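Local atomic coordinates of N(2),N(2)-dimethylguanosine tRNA methyltransferase (Pyrococcus horikoshii, PDB entry 2DUL), a protein that probably dimethylates guanine 26 of a number of tRNAs at N2, using S-adenosyl-L-methionine as methyl donor. Residues G257-E262 against L320-H325; R188-H193 against I250-K255; P48-D53 against R130-I135. All blocks are in the same frame, centred on the assembly; numbering follows the deposited sequence.

Interaction 1. Residues G257-E262 against L320-H325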
loop_
_atom_site.group_PDB
_atom_site.type_symbol
_atom_site.label_atom_id
_atom_site.label_comp_id
_atom_site.label_asym_id
_atom_site.label_seq_id
_atom_site.Cartn_x
_atom_site.Cartn_y
_atom_site.Cartn_z
ATOM N N GLY A 257 26.552 4.702 4.860
ATOM C CA GLY A 257 25.336 4.611 4.077
ATOM C C GLY A 257 25.242 3.255 3.394
ATOM O O GLY A 257 24.309 2.987 2.643
ATOM N N LYS A 258 26.218 2.394 3.650
ATOM C CA LYS A 258 26.210 1.060 3.062
ATOM C C LYS A 258 25.248 0.165 3.834
ATOM O O LYS A 258 25.195 0.216 5.063
ATOM C CB LYS A 258 27.607 0.442 3.097
ATOM C CG LYS A 258 27.660 -0.966 2.501
ATOM C CD LYS A 258 29.074 -1.523 2.506
ATOM C CE LYS A 258 29.115 -2.928 1.914
ATOM N NZ LYS A 258 28.212 -3.848 2.661
ATOM N N PHE A 259 24.486 -0.650 3.111
ATOM C CA PHE A 259 23.544 -1.560 3.745
ATOM C C PHE A 259 23.907 -3.001 3.422
ATOM O O PHE A 259 24.605 -3.271 2.445
ATOM C CB PHE A 259 22.101 -1.257 3.291
ATOM C CG PHE A 259 21.847 -1.483 1.816
ATOM C CD1 PHE A 259 21.728 -2.774 1.298
ATOM C CD2 PHE A 259 21.708 -0.403 0.949
ATOM C CE1 PHE A 259 21.470 -2.980 -0.064
ATOM C CE2 PHE A 259 21.453 -0.598 -0.412
ATOM C CZ PHE A 259 21.334 -1.891 -0.920
ATOM N N GLU A 260 23.445 -3.916 4.264
ATOM C CA GLU A 260 23.686 -5.345 4.075
ATOM C C GLU A 260 22.333 -6.014 4.255
ATOM O O GLU A 260 21.501 -5.536 5.028
ATOM C CB GLU A 260 24.649 -5.890 5.134
ATOM C CG GLU A 260 25.901 -5.057 5.352
ATOM C CD GLU A 260 26.783 -5.614 6.458
ATOM O OE1 GLU A 260 26.252 -6.312 7.352
ATOM O OE2 GLU A 260 28.002 -5.345 6.435
ATOM N N LEU A 261 22.110 -7.116 3.551
ATOM C CA LEU A 261 20.844 -7.820 3.663
ATOM C C LEU A 261 21.058 -9.216 4.231
ATOM O O LEU A 261 22.051 -9.871 3.927
ATOM C CB LEU A 261 20.181 -7.952 2.289
ATOM C CG LEU A 261 20.025 -6.685 1.445
ATOM C CD1 LEU A 261 19.472 -7.065 0.076
ATOM C CD2 LEU A 261 19.106 -5.696 2.153
ATOM N N GLU A 262 20.132 -9.663 5.070
ATOM C CA GLU A 262 20.224 -11.005 5.615
ATOM C C GLU A 262 18.861 -11.660 5.533
ATOM O O GLU A 262 17.919 -11.251 6.210
ATOM C CB GLU A 262 20.709 -11.006 7.066
ATOM C CG GLU A 262 20.682 -12.405 7.674
ATOM C CD GLU A 262 21.353 -12.488 9.027
ATOM O OE1 GLU A 262 21.177 -11.565 9.850
ATOM O OE2 GLU A 262 22.049 -13.492 9.272
ATOM N N LEU A 320 16.146 -1.901 -1.279
ATOM C CA LEU A 320 16.806 -0.647 -0.939
ATOM C C LEU A 320 17.448 0.140 -2.087
ATOM O O LEU A 320 17.244 -0.155 -3.269
ATOM C CB LEU A 320 17.825 -0.907 0.181
ATOM C CG LEU A 320 17.223 -1.693 1.361
ATOM C CD1 LEU A 320 18.251 -1.860 2.475
ATOM C CD2 LEU A 320 15.979 -0.963 1.881
ATOM N N PHE A 321 18.212 1.164 -1.726
ATOM C CA PHE A 321 18.852 2.023 -2.715
ATOM C C PHE A 321 19.920 2.879 -2.059
ATOM O O PHE A 321 20.113 2.820 -0.845
ATOM C CB PHE A 321 17.794 2.920 -3.367
ATOM C CG PHE A 321 17.049 3.798 -2.392
ATOM C CD1 PHE A 321 17.503 5.081 -2.096
ATOM C CD2 PHE A 321 15.888 3.338 -1.767
ATOM C CE1 PHE A 321 16.810 5.897 -1.191
ATOM C CE2 PHE A 321 15.189 4.141 -0.863
ATOM C CZ PHE A 321 15.651 5.425 -0.574
ATOM N N TYR A 322 20.617 3.668 -2.868
ATOM C CA TYR A 322 21.659 4.545 -2.357
ATOM C C TYR A 322 21.215 5.986 -2.565
ATOM O O TYR A 322 20.890 6.387 -3.679
ATOM C CB TYR A 322 22.985 4.286 -3.086
ATOM C CG TYR A 322 23.505 2.871 -2.908
ATOM C CD1 TYR A 322 23.765 2.360 -1.637
ATOM C CD2 TYR A 322 23.701 2.034 -4.006
ATOM C CE1 TYR A 322 24.204 1.045 -1.463
ATOM C CE2 TYR A 322 24.141 0.718 -3.841
ATOM C CZ TYR A 322 24.387 0.232 -2.568
ATOM O OH TYR A 322 24.809 -1.072 -2.396
ATOM N N ASP A 323 21.182 6.753 -1.482
ATOM C CA ASP A 323 20.775 8.154 -1.552
ATOM C C ASP A 323 22.036 8.993 -1.745
ATOM O O ASP A 323 22.842 9.132 -0.830
ATOM C CB ASP A 323 20.055 8.549 -0.264
ATOM C CG ASP A 323 19.401 9.916 -0.358
ATOM O OD1 ASP A 323 20.135 10.929 -0.407
ATOM O OD2 ASP A 323 18.151 9.969 -0.394
ATOM N N THR A 324 22.205 9.538 -2.946
ATOM C CA THR A 324 23.382 10.337 -3.273
ATOM C C THR A 324 23.633 11.482 -2.296
ATOM O O THR A 324 24.774 11.756 -1.926
ATOM C CB THR A 324 23.276 10.923 -4.697
ATOM O OG1 THR A 324 23.015 9.865 -5.632
ATOM C CG2 THR A 324 24.580 11.602 -5.082
ATOM N N HIS A 325 22.567 12.149 -1.876
ATOM C CA HIS A 325 22.707 13.262 -0.948
ATOM C C HIS A 325 23.165 12.798 0.436
ATOM O O HIS A 325 24.187 13.256 0.945
ATOM C CB HIS A 325 21.384 14.021 -0.840
ATOM C CG HIS A 325 21.468 15.251 0.005
ATOM N ND1 HIS A 325 21.475 15.210 1.383
ATOM C CD2 HIS A 325 21.596 16.556 -0.333
ATOM C CE1 HIS A 325 21.603 16.437 1.857
ATOM N NE2 HIS A 325 21.679 17.272 0.837
HETATM O O HOH W 1 21.994 3.392 1.576
HETATM O O HOH W 2 25.205 -1.969 -0.042
#
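Y322 OH and F259 O share a water: the water oxygen lies 2.6 Å from Y322 OH and donates a hydrogen bond to F259 O. The same water stands over the centre of one face of the F259 ring. A second water donates to both G257 O and F321 O, 2.6 Å from G257 O, so the two backbones, with G257 CA and Y322 CA 7.4 Å apart, are joined through solvent. This second water lies at the edge of the F259 ring, in its plane. Opposite the water-bearing face, L320 CB lies 3.9 Å from the F259 ring centroid in a CH-pi contact, offset toward the rim. A chi1 of 64° places F259 CG where L320 CD1 meets it at 3.7 Å. Strands 259-263 and 322-323 are edge strands of two separate three-stranded antiparallel sheets, and the contact joins these sheets through side chains and water. The Y322 and F259 rings are nearly parallel, planes at 20°, but slid so far apart that they barely overlap; Y322 CE1 comes to 3.4 Å from F259 CE2. Beyond the segments, the Y322 ring also meets that of F371. At the outer margin, L261 CD2 touches L320 CD1 at 3.9 Å.

Interaction 2. Residues R188-H193 against I250-K255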
loop_
_atom_site.group_PDB
_atom_site.type_symbol
_atom_site.label_atom_id
_atom_site.label_comp_id
_atom_site.label_asym_id
_atom_site.label_seq_id
_atom_site.Cartn_x
_atom_site.Cartn_y
_atom_site.Cartn_z
ATOM N N ARG A 188 15.656 4.617 10.709
ATOM C CA ARG A 188 15.416 5.998 10.311
ATOM C C ARG A 188 16.451 6.458 9.287
ATOM O O ARG A 188 17.441 5.769 9.040
ATOM C CB ARG A 188 15.405 6.917 11.540
ATOM C CG ARG A 188 16.439 6.615 12.611
ATOM C CD ARG A 188 17.827 7.108 12.241
ATOM N NE ARG A 188 18.639 6.085 11.585
ATOM C CZ ARG A 188 19.848 6.309 11.075
ATOM N NH1 ARG A 188 20.519 5.321 10.500
ATOM N NH2 ARG A 188 20.381 7.524 11.133
ATOM N N GLY A 189 16.213 7.611 8.674
ATOM C CA GLY A 189 17.150 8.110 7.685
ATOM C C GLY A 189 16.625 8.033 6.263
ATOM O O GLY A 189 15.428 7.850 6.036
ATOM N N GLU A 190 17.536 8.150 5.305
ATOM C CA GLU A 190 17.193 8.139 3.888
ATOM C C GLU A 190 16.449 6.910 3.371
ATOM O O GLU A 190 15.739 6.994 2.375
ATOM C CB GLU A 190 18.461 8.335 3.046
ATOM C CG GLU A 190 19.533 7.282 3.288
ATOM C CD GLU A 190 20.608 7.741 4.255
ATOM O OE1 GLU A 190 20.268 8.333 5.300
ATOM O OE2 GLU A 190 21.800 7.499 3.973
ATOM N N LEU A 191 16.612 5.771 4.031
ATOM C CA LEU A 191 15.951 4.550 3.579
ATOM C C LEU A 191 14.612 4.259 4.259
ATOM O O LEU A 191 13.916 3.320 3.873
ATOM C CB LEU A 191 16.886 3.351 3.791
ATOM C CG LEU A 191 17.950 3.032 2.729
ATOM C CD1 LEU A 191 18.538 4.298 2.148
ATOM C CD2 LEU A 191 19.024 2.154 3.354
ATOM N N CYS A 192 14.238 5.074 5.240
ATOM C CA CYS A 192 13.011 4.827 5.999
ATOM C C CYS A 192 11.710 4.654 5.217
ATOM O O CYS A 192 10.878 3.827 5.595
ATOM C CB CYS A 192 12.826 5.895 7.086
ATOM S SG CYS A 192 12.353 7.530 6.517
ATOM N N HIS A 193 11.519 5.407 4.137
ATOM C CA HIS A 193 10.296 5.263 3.359
ATOM C C HIS A 193 10.179 3.827 2.835
ATOM O O HIS A 193 9.105 3.224 2.886
ATOM C CB HIS A 193 10.282 6.248 2.189
ATOM C CG HIS A 193 10.193 7.683 2.608
ATOM N ND1 HIS A 193 10.424 8.729 1.739
ATOM C CD2 HIS A 193 9.897 8.246 3.804
ATOM C CE1 HIS A 193 10.279 9.874 2.384
ATOM N NE2 HIS A 193 9.958 9.609 3.638
ATOM N N ILE A 250 17.892 -5.936 7.738
ATOM C CA ILE A 250 18.797 -4.983 7.119
ATOM C C ILE A 250 19.802 -4.482 8.149
ATOM O O ILE A 250 19.457 -4.256 9.309
ATOM C CB ILE A 250 18.031 -3.751 6.590
ATOM C CG1 ILE A 250 17.038 -4.177 5.510
ATOM C CG2 ILE A 250 19.017 -2.710 6.065
ATOM C CD1 ILE A 250 15.951 -3.150 5.259
ATOM N N TYR A 251 21.045 -4.323 7.712
ATOM C CA TYR A 251 22.111 -3.802 8.545
ATOM C C TYR A 251 22.511 -2.519 7.831
ATOM O O TYR A 251 22.628 -2.491 6.603
ATOM C CB TYR A 251 23.263 -4.797 8.604
ATOM C CG TYR A 251 22.874 -6.073 9.321
ATOM C CD1 TYR A 251 22.857 -6.131 10.715
ATOM C CD2 TYR A 251 22.498 -7.210 8.606
ATOM C CE1 TYR A 251 22.477 -7.288 11.384
ATOM C CE2 TYR A 251 22.109 -8.379 9.262
ATOM C CZ TYR A 251 22.103 -8.408 10.654
ATOM O OH TYR A 251 21.718 -9.546 11.318
ATOM N N PHE A 252 22.710 -1.456 8.597
ATOM C CA PHE A 252 23.028 -0.160 8.014
ATOM C C PHE A 252 24.201 0.503 8.727
ATOM O O PHE A 252 24.212 0.605 9.951
ATOM C CB PHE A 252 21.785 0.729 8.112
ATOM C CG PHE A 252 21.918 2.062 7.428
ATOM C CD1 PHE A 252 21.806 2.166 6.044
ATOM C CD2 PHE A 252 22.122 3.219 8.176
ATOM C CE1 PHE A 252 21.892 3.409 5.413
ATOM C CE2 PHE A 252 22.210 4.466 7.555
ATOM C CZ PHE A 252 22.094 4.561 6.172
ATOM N N ASP A 253 25.192 0.945 7.958
ATOM C CA ASP A 253 26.362 1.605 8.535
ATOM C C ASP A 253 26.119 3.112 8.504
ATOM O O ASP A 253 26.106 3.716 7.436
ATOM C CB ASP A 253 27.615 1.283 7.722
ATOM C CG ASP A 253 28.899 1.700 8.431
ATOM O OD1 ASP A 253 28.888 2.706 9.183
ATOM O OD2 ASP A 253 29.926 1.025 8.222
ATOM N N ASP A 254 25.936 3.714 9.675
ATOM C CA ASP A 254 25.667 5.150 9.761
ATOM C C ASP A 254 26.793 6.045 9.251
ATOM O O ASP A 254 26.559 7.202 8.898
ATOM C CB ASP A 254 25.352 5.547 11.204
ATOM C CG ASP A 254 24.143 4.826 11.757
ATOM O OD1 ASP A 254 23.082 4.835 11.099
ATOM O OD2 ASP A 254 24.255 4.254 12.860
ATOM N N LYS A 255 28.011 5.523 9.218
ATOM C CA LYS A 255 29.138 6.322 8.762
ATOM C C LYS A 255 29.375 6.269 7.257
ATOM O O LYS A 255 30.099 7.104 6.711
ATOM C CB LYS A 255 30.412 5.901 9.503
ATOM C CG LYS A 255 30.399 6.261 10.986
ATOM C CD LYS A 255 31.751 6.042 11.653
ATOM C CE LYS A 255 32.089 4.568 11.809
ATOM N NZ LYS A 255 32.224 3.867 10.503
#
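The F252 ring meets three side chains, from R188, E190 and L191, where the turn leading into helix 192-209 packs against the end of strand 247-252. This strand is the central one of a three-stranded antiparallel sheet, and the turn, type I from G189 to C192, carries L191 toward it. L191 CD2 approaches the ring obliquely and lies 3.7 Å from F252 CE1. The carboxylate of E190 stands perpendicular to the ring plane, with E190 OE2 at the ring edge, 3.7 Å from F252 CZ; its OE1 forms a salt bridge with R330 of helix 324-331, and the R330 side chain also touches F252. The side chain of R188 crosses that of F252 at about a right angle, and the guanidinium is turned 69° from the ring plane. R188 NH1 lies 3.5 Å from F252 CE2. The arginine chain is bent at chi2 and chi3, and its end comes nearer to F252 and D254 although its CB does not point at them. The same NH1 forms a salt bridge with D254, the guanidinium and carboxylate planes being 84° apart. R188 NH1 lies only 2.7 Å from D254 OD1, yet this hydrogen bond is weak, with an N-H...O angle of 120°.

Interaction 3. Residues P48-D53 against R130-I135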
loop_
_atom_site.group_PDB
_atom_site.type_symbol
_atom_site.label_atom_id
_atom_site.label_comp_id
_atom_site.label_asym_id
_atom_site.label_seq_id
_atom_site.Cartn_x
_atom_site.Cartn_y
_atom_site.Cartn_z
ATOM N N PRO A 48 -11.935 -7.910 -8.990
ATOM C CA PRO A 48 -12.569 -8.640 -7.881
ATOM C C PRO A 48 -14.084 -8.398 -7.876
ATOM O O PRO A 48 -14.540 -7.268 -8.070
ATOM C CB PRO A 48 -11.868 -8.070 -6.649
ATOM C CG PRO A 48 -11.572 -6.653 -7.064
ATOM C CD PRO A 48 -11.078 -6.820 -8.489
ATOM N N LYS A 49 -14.860 -9.455 -7.658
ATOM C CA LYS A 49 -16.321 -9.353 -7.667
ATOM C C LYS A 49 -16.961 -8.784 -6.396
ATOM O O LYS A 49 -17.792 -7.872 -6.468
ATOM C CB LYS A 49 -16.930 -10.726 -7.972
ATOM C CG LYS A 49 -18.452 -10.758 -7.994
ATOM C CD LYS A 49 -18.981 -12.069 -8.579
ATOM C CE LYS A 49 -18.642 -13.274 -7.711
ATOM N NZ LYS A 49 -19.367 -13.236 -6.414
ATOM N N ILE A 50 -16.585 -9.332 -5.243
ATOM C CA ILE A 50 -17.128 -8.892 -3.959
ATOM C C ILE A 50 -16.054 -8.101 -3.213
ATOM O O ILE A 50 -15.012 -8.645 -2.849
ATOM C CB ILE A 50 -17.553 -10.104 -3.115
ATOM C CG1 ILE A 50 -18.425 -11.037 -3.957
ATOM C CG2 ILE A 50 -18.323 -9.647 -1.886
ATOM C CD1 ILE A 50 -18.787 -12.337 -3.256
ATOM N N VAL A 51 -16.314 -6.822 -2.971
ATOM C CA VAL A 51 -15.321 -5.981 -2.314
ATOM C C VAL A 51 -15.834 -5.252 -1.080
ATOM O O VAL A 51 -17.032 -5.020 -0.931
ATOM C CB VAL A 51 -14.766 -4.955 -3.310
ATOM C CG1 VAL A 51 -14.249 -5.678 -4.557
ATOM C CG2 VAL A 51 -15.854 -3.955 -3.697
ATOM N N LEU A 52 -14.906 -4.890 -0.201
ATOM C CA LEU A 52 -15.240 -4.192 1.029
ATOM C C LEU A 52 -14.432 -2.912 1.254
ATOM O O LEU A 52 -13.200 -2.910 1.148
ATOM C CB LEU A 52 -15.022 -5.121 2.234
ATOM C CG LEU A 52 -15.066 -4.447 3.613
ATOM C CD1 LEU A 52 -16.483 -3.960 3.899
ATOM C CD2 LEU A 52 -14.612 -5.429 4.693
ATOM N N ASP A 53 -15.145 -1.831 1.555
ATOM C CA ASP A 53 -14.547 -0.540 1.893
ATOM C C ASP A 53 -14.778 -0.571 3.413
ATOM O O ASP A 53 -15.831 -0.159 3.899
ATOM C CB ASP A 53 -15.333 0.597 1.224
ATOM C CG ASP A 53 -14.864 1.979 1.659
ATOM O OD1 ASP A 53 -13.839 2.076 2.365
ATOM O OD2 ASP A 53 -15.524 2.973 1.285
ATOM N N ARG A 130 -14.092 -15.499 5.097
ATOM C CA ARG A 130 -13.712 -15.969 3.761
ATOM C C ARG A 130 -14.793 -15.584 2.756
ATOM O O ARG A 130 -15.331 -16.435 2.045
ATOM C CB ARG A 130 -13.544 -17.494 3.776
ATOM C CG ARG A 130 -12.483 -17.986 4.752
ATOM C CD ARG A 130 -11.114 -17.436 4.382
ATOM N NE ARG A 130 -10.122 -17.725 5.410
ATOM C CZ ARG A 130 -8.990 -17.048 5.556
ATOM N NH1 ARG A 130 -8.144 -17.379 6.523
ATOM N NH2 ARG A 130 -8.710 -16.036 4.737
ATOM N N TYR A 131 -15.083 -14.289 2.683
ATOM C CA TYR A 131 -16.146 -13.797 1.820
ATOM C C TYR A 131 -15.760 -12.811 0.722
ATOM O O TYR A 131 -16.286 -12.883 -0.387
ATOM C CB TYR A 131 -17.223 -13.171 2.711
ATOM C CG TYR A 131 -18.473 -12.727 1.989
ATOM C CD1 TYR A 131 -18.692 -11.380 1.685
ATOM C CD2 TYR A 131 -19.449 -13.653 1.622
ATOM C CE1 TYR A 131 -19.859 -10.969 1.032
ATOM C CE2 TYR A 131 -20.614 -13.257 0.974
ATOM C CZ TYR A 131 -20.813 -11.914 0.682
ATOM O OH TYR A 131 -21.964 -11.520 0.042
ATOM N N PHE A 132 -14.851 -11.889 1.025
ATOM C CA PHE A 132 -14.464 -10.878 0.046
ATOM C C PHE A 132 -13.294 -11.208 -0.867
ATOM O O PHE A 132 -12.295 -11.779 -0.435
ATOM C CB PHE A 132 -14.161 -9.548 0.753
ATOM C CG PHE A 132 -15.311 -9.009 1.551
ATOM C CD1 PHE A 132 -15.390 -9.233 2.921
ATOM C CD2 PHE A 132 -16.333 -8.305 0.922
ATOM C CE1 PHE A 132 -16.477 -8.766 3.660
ATOM C CE2 PHE A 132 -17.426 -7.832 1.648
ATOM C CZ PHE A 132 -17.499 -8.064 3.020
ATOM N N HIS A 133 -13.424 -10.822 -2.136
ATOM C CA HIS A 133 -12.367 -11.021 -3.119
ATOM C C HIS A 133 -11.337 -9.911 -2.915
ATOM O O HIS A 133 -10.174 -10.048 -3.281
ATOM C CB HIS A 133 -12.937 -10.946 -4.540
ATOM C CG HIS A 133 -13.861 -12.073 -4.879
ATOM N ND1 HIS A 133 -13.434 -13.381 -4.972
ATOM C CD2 HIS A 133 -15.193 -12.094 -5.123
ATOM C CE1 HIS A 133 -14.461 -14.159 -5.258
ATOM N NE2 HIS A 133 -15.541 -13.403 -5.356
ATOM N N PHE A 134 -11.782 -8.799 -2.338
ATOM C CA PHE A 134 -10.889 -7.677 -2.075
ATOM C C PHE A 134 -11.380 -6.875 -0.884
ATOM O O PHE A 134 -12.568 -6.585 -0.763
ATOM C CB PHE A 134 -10.783 -6.749 -3.294
ATOM C CG PHE A 134 -10.030 -5.460 -3.020
ATOM C CD1 PHE A 134 -8.680 -5.479 -2.669
ATOM C CD2 PHE A 134 -10.679 -4.230 -3.091
ATOM C CE1 PHE A 134 -7.987 -4.286 -2.391
ATOM C CE2 PHE A 134 -9.995 -3.033 -2.816
ATOM C CZ PHE A 134 -8.648 -3.064 -2.465
ATOM N N ILE A 135 -10.454 -6.539 0.004
ATOM C CA ILE A 135 -10.771 -5.731 1.174
ATOM C C ILE A 135 -9.776 -4.581 1.178
ATOM O O ILE A 135 -8.576 -4.797 1.012
ATOM C CB ILE A 135 -10.618 -6.525 2.503
ATOM C CG1 ILE A 135 -11.693 -7.609 2.603
ATOM C CG2 ILE A 135 -10.729 -5.568 3.696
ATOM C CD1 ILE A 135 -11.608 -8.448 3.882
#
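Two neighbouring parallel strands of the large mixed sheet, 50-53 and 132-137, meet here in the class I-like methyltransferase core. I50 O accepts two backbone hydrogen bonds, from H133 N at 2.8 Å and from F134 N at 3.3 Å, where the chain turns a corner at H133. One step on, L52 N donates to F134 O at 2.9 Å, and V51 pairs with F134 and L52 with I135 in parallel register. F132 precedes the corner, and its ring is held between two groups: L52 CB lies over the centre of one face, 3.7 Å from the F132 ring centroid in a CH-pi contact, and Y131 CD1 over the centre of the other. I50 CG2 touches both aromatic side chains, 3.6 Å from Y131 CE1 and close to F132 CD2; Y131 OH is hydrogen-bonded to E73. Strand 73-78 flanks strand 50-53 on its other side, as in the Rossmann-like order of this superfamily. On the sheet face of V51 and F134, V51 CG1 packs on F134 CB, and helix 33-46 covers F134. The F134 side chain is about 6 Å from that of R61, and the side chain of L52 about 6 Å from that of A121, both predicted to bind S-adenosyl-L-methionine. At the corner, the H133 ring presents its edge to I50 N, with H133 CD2 3.1 Å from that nitrogen.

Interactions 1 and 2 are neighbours, their centres 7 Å apart, and use successive strands of one antiparallel sheet: E260 N probably bonds to Y251 O, and E262 OE1 to Y251 OH. Interaction 2 is a surface contact with a salt bridge, whereas interaction 1 is largely buried and combines aromatic and aliphatic packing with bridging waters. F321 CZ also packs on E190 O, linking the second segment of interaction 1 to the first of interaction 2. Interaction 3 lies on the opposite side of the chain's centre, with its own centre about 37 to 38 Å from theirs. It is buried and, unlike the other two, pairs strands of the same sheet by direct backbone hydrogen bonds, close to the predicted S-adenosyl-L-methionine site.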